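Local coordinates for transcription anti-terminator antagonist UpxZ (Bacteroides uniformis ATCC 8492, PDB 4EPZ), which probably antagonises transcription anti-termination and so helps regulate capsular polysaccharide synthesis, at residues L37-E40 and V41-S45; W110-S113 and E114-E118. One frame throughout, in Å; residues are numbered along the deposited sequence.

Contact 1: residues L37-E40 and V41-S45; sequences LNKE and VLTRS
V41 meets L37 one turn back on helix 32-49: its backbone N donates to L37 O, and V41 CG2 lies 3.4 Å from L37 O. The valine side chain itself packs on M15 of helix 5-20. L42 N repeats the i to i-4 bond with N38 O, a carbonyl that also accepts from T73 OG1, while the leucine side chain touches Y70, T73 and Y75. At T43 the carbonyl of K39 is gripped twice. T43 N meets K39 O nearly along the C=O axis at 2.8 Å, and T43 OG1, set beside its own backbone N (chi1 -59°), reaches the same oxygen from above the carbonyl plane at 2.9 Å, a familiar bond for threonine within an alpha-helix. R44 makes an i, i+4 salt bridge with E40, the two side chains running side by side in the same direction. R44 NE lies 2.9 Å from E40 OE2 in a fairly straight bond (162°), on the anti side of that oxygen and somewhat out of the carboxylate plane. R44 NH2 adds a longer, more bent bond, 3.3 Å to E40 OE2, nearly along its C-O bond. Both nitrogens thus converge on one oxygen, in the guanidinium plane, with the carboxylate turned 27° from it; NH1 pairs with E11 of helix 5-20. S45 OG, 2.8 Å from V41 O, shares that carbonyl with S45 N, the two donors arriving from opposite faces of its plane.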
loop_
_atom_site.group_PDB
_atom_site.type_symbol
_atom_site.label_atom_id
_atom_site.label_comp_id
_atom_site.label_asym_id
_atom_site.label_seq_id
_atom_site.Cartn_x
_atom_site.Cartn_y
_atom_site.Cartn_z
ATOM N N LEU A 37 -5.977 -17.742 -1.610
ATOM C CA LEU A 37 -5.771 -16.450 -0.969
ATOM C C LEU A 37 -5.091 -15.452 -1.923
ATOM O O LEU A 37 -5.492 -14.284 -1.968
ATOM C CB LEU A 37 -4.945 -16.597 0.316
ATOM C CG LEU A 37 -4.874 -15.343 1.220
ATOM C CD1 LEU A 37 -6.262 -14.921 1.709
ATOM C CD2 LEU A 37 -3.986 -15.588 2.432
ATOM N N ASN A 38 -4.058 -15.906 -2.665
ATOM C CA ASN A 38 -3.400 -15.026 -3.625
ATOM C C ASN A 38 -4.355 -14.669 -4.736
ATOM O O ASN A 38 -4.330 -13.525 -5.198
ATOM C CB ASN A 38 -2.139 -15.658 -4.211
ATOM C CG ASN A 38 -0.957 -15.411 -3.351
ATOM O OD1 ASN A 38 -0.307 -14.371 -3.443
ATOM N ND2 ASN A 38 -0.684 -16.344 -2.464
ATOM N N LYS A 39 -5.210 -15.645 -5.149
ATOM C CA LYS A 39 -6.194 -15.465 -6.218
ATOM C C LYS A 39 -7.283 -14.503 -5.759
ATOM O O LYS A 39 -7.680 -13.628 -6.514
ATOM C CB LYS A 39 -6.799 -16.825 -6.654
ATOM C CG LYS A 39 -7.843 -16.765 -7.782
ATOM C CD LYS A 39 -7.303 -16.212 -9.106
ATOM C CE LYS A 39 -8.269 -16.406 -10.253
ATOM N NZ LYS A 39 -8.311 -17.817 -10.724
ATOM N N GLU A 40 -7.774 -14.687 -4.535
ATOM C CA GLU A 40 -8.834 -13.835 -4.007
ATOM C C GLU A 40 -8.373 -12.378 -3.903
ATOM O O GLU A 40 -9.150 -11.473 -4.221
ATOM C CB GLU A 40 -9.327 -14.307 -2.658
ATOM C CG GLU A 40 -10.613 -13.581 -2.298
ATOM C CD GLU A 40 -11.329 -14.006 -1.039
ATOM O OE1 GLU A 40 -11.033 -15.103 -0.510
ATOM O OE2 GLU A 40 -12.179 -13.215 -0.570
ATOM N N VAL A 41 -7.124 -12.149 -3.452
ATOM C CA VAL A 41 -6.589 -10.775 -3.378
ATOM C C VAL A 41 -6.522 -10.185 -4.809
ATOM O O VAL A 41 -6.945 -9.045 -5.010
ATOM C CB VAL A 41 -5.237 -10.678 -2.620
ATOM C CG1 VAL A 41 -4.569 -9.314 -2.819
ATOM C CG2 VAL A 41 -5.426 -10.964 -1.124
ATOM N N LEU A 42 -6.093 -10.986 -5.820
ATOM C CA LEU A 42 -6.050 -10.482 -7.199
ATOM C C LEU A 42 -7.462 -10.170 -7.697
ATOM O O LEU A 42 -7.695 -9.081 -8.242
ATOM C CB LEU A 42 -5.372 -11.489 -8.139
ATOM C CG LEU A 42 -5.317 -11.057 -9.596
ATOM C CD1 LEU A 42 -4.382 -9.871 -9.814
ATOM C CD2 LEU A 42 -4.949 -12.217 -10.475
ATOM N N THR A 43 -8.403 -11.099 -7.473
ATOM C CA THR A 43 -9.798 -10.961 -7.903
ATOM C C THR A 43 -10.415 -9.696 -7.320
ATOM O O THR A 43 -11.030 -8.935 -8.067
ATOM C CB THR A 43 -10.597 -12.208 -7.539
ATOM O OG1 THR A 43 -9.972 -13.322 -8.198
ATOM C CG2 THR A 43 -12.072 -12.111 -7.956
ATOM N N ARG A 44 -10.252 -9.487 -6.008
ATOM C CA ARG A 44 -10.781 -8.300 -5.310
ATOM C C ARG A 44 -10.141 -7.001 -5.828
ATOM O O ARG A 44 -10.840 -6.006 -6.013
ATOM C CB ARG A 44 -10.582 -8.428 -3.806
ATOM C CG ARG A 44 -11.545 -9.447 -3.162
ATOM C CD ARG A 44 -11.233 -9.545 -1.691
ATOM N NE ARG A 44 -12.205 -10.360 -0.953
ATOM C CZ ARG A 44 -13.207 -9.870 -0.221
ATOM N NH1 ARG A 44 -13.419 -8.562 -0.159
ATOM N NH2 ARG A 44 -14.002 -10.688 0.459
ATOM N N SER A 45 -8.835 -7.016 -6.068
ATOM C CA SER A 45 -8.125 -5.853 -6.612
ATOM C C SER A 45 -8.661 -5.536 -8.009
ATOM O O SER A 45 -9.035 -4.389 -8.262
ATOM C CB SER A 45 -6.620 -6.109 -6.646
ATOM O OG SER A 45 -6.135 -6.352 -5.337
#

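Contact 2: residues W110-S113 and E114-E118; sequences WGYS and ETYDE
The ring of Y116 presents its edge to the face of Y112, a T-shaped pair with centroids 4.8 Å apart and planes at 68°. Y116 CD1 makes the approach, 3.4 Å from Y112 CZ and close to the hydroxyl oxygen as well. D117 O meets the Y112 ring from another direction, in its plane at the edge, 3.4 Å from Y112 CD1. The backbone bond from Y116 N to Y112 O (2.7 Å) probably helps bring the rings together, with Y112 CG anti to the backbone N of its own residue. Y112 O also sits over one face of the Y116 ring, offset toward its rim.

Helix 102-115 ends here. Y116 takes positive phi (54°), and the carbonyls of the last turn gather mixed donors. G111 O accepts from T115 OG1 at 2.8 Å and from E114 N on the opposite face of its plane; Y112 O receives T115 N besides Y116 N. T115 OG1, held between its backbone N and carbonyl carbon (chi1 60°), in turn accepts from D117 N in an ST turn. D117 then N-caps helix 118-129 through E119 N, so the threonine joins the end of one helix to the start of the next.

Farther out, Y116 OH bonds to F150 O of helix 138-152, and D117 OD2 to Y92 OH. S113 OG donates to W110 O and accepts from a water that also donates to E114 OE2. That carboxylate pairs with K84 and takes a bond from N71 ND2, and the E114 side chain comes within about 4 Å of a bound calcium ion. With a lysine, an amide and a water around it and a calcium ion nearby, the E114 carboxylate is probably stabilised in its ionised form.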
loop_
_atom_site.group_PDB
_atom_site.type_symbol
_atom_site.label_atom_id
_atom_site.label_comp_id
_atom_site.label_asym_id
_atom_site.label_seq_id
_atom_site.Cartn_x
_atom_site.Cartn_y
_atom_site.Cartn_z
ATOM N N TRP A 110 3.592 3.335 0.836
ATOM C CA TRP A 110 3.384 2.487 -0.346
ATOM C C TRP A 110 3.706 3.230 -1.641
ATOM O O TRP A 110 4.293 2.638 -2.553
ATOM C CB TRP A 110 1.956 1.949 -0.375
ATOM C CG TRP A 110 1.835 0.771 0.527
ATOM C CD1 TRP A 110 1.368 0.767 1.806
ATOM C CD2 TRP A 110 2.412 -0.525 0.304
ATOM N NE1 TRP A 110 1.505 -0.493 2.355
ATOM C CE2 TRP A 110 2.161 -1.301 1.459
ATOM C CE3 TRP A 110 3.035 -1.136 -0.802
ATOM C CZ2 TRP A 110 2.543 -2.647 1.558
ATOM C CZ3 TRP A 110 3.410 -2.472 -0.701
ATOM C CH2 TRP A 110 3.196 -3.199 0.476
ATOM N N GLY A 111 3.345 4.507 -1.723
ATOM C CA GLY A 111 3.654 5.313 -2.910
ATOM C C GLY A 111 5.157 5.472 -3.081
ATOM O O GLY A 111 5.693 5.276 -4.188
ATOM N N TYR A 112 5.875 5.697 -1.974
ATOM C CA TYR A 112 7.357 5.759 -2.034
ATOM C C TYR A 112 7.932 4.410 -2.509
ATOM O O TYR A 112 8.889 4.379 -3.298
ATOM C CB TYR A 112 7.915 6.114 -0.632
ATOM C CG TYR A 112 9.416 5.955 -0.517
ATOM C CD1 TYR A 112 10.281 6.899 -1.071
ATOM C CD2 TYR A 112 9.969 4.868 0.155
ATOM C CE1 TYR A 112 11.667 6.750 -0.966
ATOM C CE2 TYR A 112 11.349 4.690 0.227
ATOM C CZ TYR A 112 12.189 5.652 -0.307
ATOM O OH TYR A 112 13.546 5.507 -0.177
ATOM N N SER A 113 7.379 3.280 -2.025
ATOM C CA SER A 113 7.943 1.983 -2.417
ATOM C C SER A 113 7.896 1.734 -3.923
ATOM O O SER A 113 8.713 0.968 -4.454
ATOM C CB SER A 113 7.190 0.860 -1.732
ATOM O OG SER A 113 5.949 0.568 -2.360
ATOM N N GLU A 114 6.923 2.346 -4.596
ATOM C CA GLU A 114 6.715 2.173 -6.040
ATOM C C GLU A 114 7.490 3.161 -6.882
ATOM O O GLU A 114 7.734 2.889 -8.057
ATOM C CB GLU A 114 5.239 2.346 -6.391
ATOM C CG GLU A 114 4.376 1.186 -5.914
ATOM C CD GLU A 114 4.524 -0.117 -6.678
ATOM O OE1 GLU A 114 5.014 -0.096 -7.830
ATOM O OE2 GLU A 114 4.185 -1.172 -6.100
ATOM N N THR A 115 7.860 4.298 -6.314
ATOM C CA THR A 115 8.472 5.394 -7.065
ATOM C C THR A 115 9.876 5.759 -6.658
ATOM O O THR A 115 10.616 6.342 -7.486
ATOM C CB THR A 115 7.614 6.669 -6.848
ATOM O OG1 THR A 115 7.576 6.990 -5.438
ATOM C CG2 THR A 115 6.163 6.509 -7.365
ATOM N N TYR A 116 10.216 5.531 -5.358
ATOM C CA TYR A 116 11.411 6.022 -4.707
ATOM C C TYR A 116 11.473 7.551 -4.888
ATOM O O TYR A 116 12.549 8.124 -5.086
ATOM C CB TYR A 116 12.689 5.290 -5.151
ATOM C CG TYR A 116 12.765 3.987 -4.405
ATOM C CD1 TYR A 116 13.175 3.952 -3.075
ATOM C CD2 TYR A 116 12.270 2.814 -4.963
ATOM C CE1 TYR A 116 13.109 2.789 -2.328
ATOM C CE2 TYR A 116 12.247 1.626 -4.233
ATOM C CZ TYR A 116 12.635 1.630 -2.906
ATOM O OH TYR A 116 12.644 0.475 -2.166
ATOM N N ASP A 117 10.288 8.211 -4.835
ATOM C CA ASP A 117 10.168 9.674 -4.869
ATOM C C ASP A 117 10.582 10.168 -3.476
ATOM O O ASP A 117 9.844 9.969 -2.506
ATOM C CB ASP A 117 8.739 10.072 -5.224
ATOM C CG ASP A 117 8.414 11.551 -5.207
ATOM O OD1 ASP A 117 9.317 12.362 -4.879
ATOM O OD2 ASP A 117 7.306 11.904 -5.613
ATOM N N GLU A 118 11.744 10.849 -3.382
ATOM C CA GLU A 118 12.271 11.299 -2.093
ATOM C C GLU A 118 11.321 12.302 -1.390
ATOM O O GLU A 118 11.335 12.389 -0.161
ATOM C CB GLU A 118 13.685 11.872 -2.254
ATOM C CG GLU A 118 14.715 10.796 -2.598
ATOM C CD GLU A 118 14.929 9.625 -1.643
ATOM O OE1 GLU A 118 14.433 9.666 -0.491
ATOM O OE2 GLU A 118 15.599 8.651 -2.058
HETATM O O HOH W 1 15.025 8.078 1.528
HETATM O O HOH W 2 5.955 -1.795 -3.644
#

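From the N terminus, helix 5-20 comes first and helix 32-49 then packs against it; contact 1 lies within a single stretch of that second helix. Helices 56-72 and 80-92 follow before contact 2, which spans the end of helix 102-115 and the turn into helix 118-129. Both are local contacts in continuous chain, and neither closes a long loop. They run in series, without nesting or crossing. The centres of contact 1 and contact 2 are 23 Å apart, on opposite sides of the chain's centre. Helix 56-72 touches both: Y70 meets contact 1, while L64, L67, M68 and N71 meet contact 2, which also adjoins helices 80-92 and 138-152.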